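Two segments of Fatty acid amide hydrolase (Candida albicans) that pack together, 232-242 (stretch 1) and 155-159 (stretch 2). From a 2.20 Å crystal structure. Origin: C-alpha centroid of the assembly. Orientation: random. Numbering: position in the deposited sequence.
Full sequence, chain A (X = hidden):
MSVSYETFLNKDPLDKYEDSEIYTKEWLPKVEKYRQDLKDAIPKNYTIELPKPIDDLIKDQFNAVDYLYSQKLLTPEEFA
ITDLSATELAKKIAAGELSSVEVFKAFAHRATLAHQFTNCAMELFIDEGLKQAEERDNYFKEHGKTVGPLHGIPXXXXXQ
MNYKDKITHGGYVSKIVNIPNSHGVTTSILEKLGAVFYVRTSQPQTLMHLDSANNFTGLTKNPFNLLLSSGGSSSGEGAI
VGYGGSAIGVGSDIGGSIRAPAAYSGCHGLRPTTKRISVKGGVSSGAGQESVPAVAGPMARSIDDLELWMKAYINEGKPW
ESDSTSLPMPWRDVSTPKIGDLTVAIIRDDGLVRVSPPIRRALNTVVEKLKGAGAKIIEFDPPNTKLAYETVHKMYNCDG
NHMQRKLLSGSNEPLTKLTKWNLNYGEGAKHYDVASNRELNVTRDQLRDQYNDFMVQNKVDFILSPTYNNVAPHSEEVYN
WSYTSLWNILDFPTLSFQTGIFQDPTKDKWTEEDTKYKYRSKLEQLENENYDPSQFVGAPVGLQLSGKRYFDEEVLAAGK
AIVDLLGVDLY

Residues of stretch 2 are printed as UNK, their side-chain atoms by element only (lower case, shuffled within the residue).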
# COMPACT_ATOMS: atom_id res chain seq x y z
N GLY A 232 -11.66 22.96 6.00
CA GLY A 232 -12.31 21.68 5.86
C GLY A 232 -11.40 20.73 5.10
O GLY A 232 -10.32 21.11 4.67
N SER A 233 -11.87 19.50 4.92
CA SER A 233 -13.18 19.05 5.35
C SER A 233 -13.28 18.68 6.84
O SER A 233 -14.37 18.42 7.33
CB SER A 233 -13.63 17.84 4.51
OG SER A 233 -12.93 16.65 4.85
N SER A 234 -12.16 18.66 7.57
CA SER A 234 -12.22 18.54 9.03
C SER A 234 -12.48 19.92 9.65
O SER A 234 -11.66 20.48 10.37
CB SER A 234 -10.95 17.89 9.59
OG SER A 234 -10.51 16.79 8.80
N SER A 235 -13.65 20.49 9.33
CA SER A 235 -13.90 21.89 9.63
C SER A 235 -13.99 22.15 11.13
O SER A 235 -13.32 23.04 11.67
CB SER A 235 -15.18 22.36 8.95
OG SER A 235 -15.26 21.83 7.65
N GLY A 236 -14.86 21.40 11.82
CA GLY A 236 -15.05 21.62 13.24
C GLY A 236 -13.84 21.25 14.05
O GLY A 236 -13.63 21.81 15.13
N GLU A 237 -13.02 20.31 13.56
CA GLU A 237 -11.78 19.97 14.27
C GLU A 237 -10.84 21.17 14.34
O GLU A 237 -10.30 21.47 15.40
CB GLU A 237 -11.10 18.77 13.62
CG GLU A 237 -11.92 17.49 13.77
CD GLU A 237 -12.16 17.16 15.24
OE1 GLU A 237 -11.27 17.47 16.06
OE2 GLU A 237 -13.25 16.66 15.58
N GLY A 238 -10.63 21.86 13.22
CA GLY A 238 -9.76 23.02 13.23
C GLY A 238 -10.27 24.11 14.17
O GLY A 238 -9.51 24.70 14.93
N ALA A 239 -11.58 24.38 14.13
CA ALA A 239 -12.15 25.40 15.00
C ALA A 239 -11.97 25.02 16.46
O ALA A 239 -11.49 25.83 17.26
CB ALA A 239 -13.63 25.62 14.66
N ILE A 240 -12.34 23.79 16.84
CA ILE A 240 -12.38 23.45 18.26
C ILE A 240 -10.97 23.28 18.81
O ILE A 240 -10.69 23.65 19.96
CB ILE A 240 -13.25 22.21 18.51
CG1 ILE A 240 -13.46 21.99 20.00
CG2 ILE A 240 -12.60 20.94 17.94
CD1 ILE A 240 -14.48 20.92 20.32
N VAL A 241 -10.05 22.72 18.03
CA VAL A 241 -8.67 22.60 18.50
C VAL A 241 -8.03 23.98 18.59
O VAL A 241 -7.45 24.34 19.61
CB VAL A 241 -7.88 21.63 17.60
CG1 VAL A 241 -6.40 21.60 17.98
CG2 VAL A 241 -8.47 20.22 17.68
N GLY A 242 -8.18 24.80 17.53
CA GLY A 242 -7.64 26.16 17.56
C GLY A 242 -8.15 27.00 18.72
O GLY A 242 -7.44 27.84 19.26
N UNK A 155 -11.00 14.09 23.62
CA UNK A 155 -10.60 14.09 22.22
C UNK A 155 -11.85 14.32 21.38
O UNK A 155 -12.89 13.70 21.63
c UNK A 155 -8.50 12.75 22.52
c UNK A 155 -9.89 12.78 21.85
c UNK A 155 -9.78 12.58 20.34
c UNK A 155 -7.61 11.62 22.06
N UNK A 156 -11.77 15.26 20.44
CA UNK A 156 -12.87 15.53 19.53
C UNK A 156 -12.72 14.70 18.25
O UNK A 156 -11.61 14.39 17.81
o UNK A 156 -11.68 17.46 18.68
c UNK A 156 -12.93 17.02 19.18
N UNK A 157 -13.85 14.36 17.64
CA UNK A 157 -13.93 13.37 16.58
C UNK A 157 -14.68 13.95 15.39
O UNK A 157 -15.77 14.52 15.54
c UNK A 157 -14.63 12.11 17.07
c UNK A 157 -13.97 11.35 18.22
c UNK A 157 -12.69 10.65 17.77
c UNK A 157 -14.95 10.36 18.78
N UNK A 158 -14.09 13.82 14.20
CA UNK A 158 -14.80 14.20 12.98
C UNK A 158 -16.04 13.32 12.84
O UNK A 158 -16.00 12.12 13.11
c UNK A 158 -13.87 14.05 11.77
c UNK A 158 -13.33 14.45 9.37
c UNK A 158 -14.35 14.69 10.48
n UNK A 158 -12.75 15.15 7.01
c UNK A 158 -13.85 14.94 8.01
N UNK A 159 -17.16 13.94 12.45
CA UNK A 159 -18.45 13.25 12.46
C UNK A 159 -18.46 12.00 11.58
O UNK A 159 -19.06 10.98 11.95
o UNK A 159 -20.81 12.59 10.05
c UNK A 159 -19.58 14.20 12.03
c UNK A 159 -21.47 12.67 11.13
c UNK A 159 -21.00 13.65 12.23
o UNK A 159 -22.48 11.96 11.34

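Position 155 carries four side-chain carbons and no heteroatom. Two of them lie within bonding distance of the first, so the chain forks there, and one arm runs a carbon further than the other. Its CA-to-CB bond points away from stretch 1, and it makes no contact there. A fork at the first carbon with arms of unequal length identifies I155, here with chi1 in m and chi2 in t; the nearest approach is CG2 of I155 to OE1 of E237, 6.7 Å.

Position 156 has one carbon followed by one oxygen. Its CA-to-CB bond points toward stretch 1, and the oxygen lies 2.7 Å from OE1 of E237 and 3.7 Å from CG2 of I240. The residue is S156, in the p rotamer. With hydrogens placed, OG of S156 donates to OE1 of E237 across that 2.7 Å, while the methyl groups of I240 and V241 give the hydroxyl a nonpolar flank.

Position 157 again shows four carbons, but the fork falls at the second, and both arms end after one atom. Its CA-to-CB bond points away, as expected for a strand residue next to one pointing toward the helix. What touches is backbone: C of 157 lies 3.1 Å from OE2 of E237. This is L157. The nearest side-chain approach is CB of L157 to OE2 of E237, 5.0 Å. The same carboxylate oxygen is 3.1 Å from N of L157, but the poor angle excludes a hydrogen bond.

Position 158 has four carbons in an unbranched row ending in nitrogen. CA-to-CB points sideways, yet the terminal nitrogen reaches the loop before the helix, 2.6 Å from OG of S233 and 3.3 Å from OG of S234. This is K158. All four chi angles are t, so the chain is extended; NZ of K158 donates to OG of S233 and, weakly, to OG of S234.

Position 159 holds three carbons, the third bearing two oxygens: a carboxylate one methylene beyond aspartate. It does not touch stretch 1, hence E159 stands apart. The nearest side-chain approach is CB of E159 to OE2 of E237, 7.7 Å; the end leads away, and the carboxylate is bonded elsewhere in the structure.

The contact therefore rests on two polar sites. The helix and strand axes run nearly antiparallel, at 161°, and approach to 8.1 Å, a gap bridged by side chains. E237, m at chi1 and chi2, brings its carboxylate to the strand and accepts from S156, while K158 extends from the strand to the serines preceding the helix. Together these interactions accompany a modest buried surface of 306 Å².

Stretch 2 (155-159) ISLKE
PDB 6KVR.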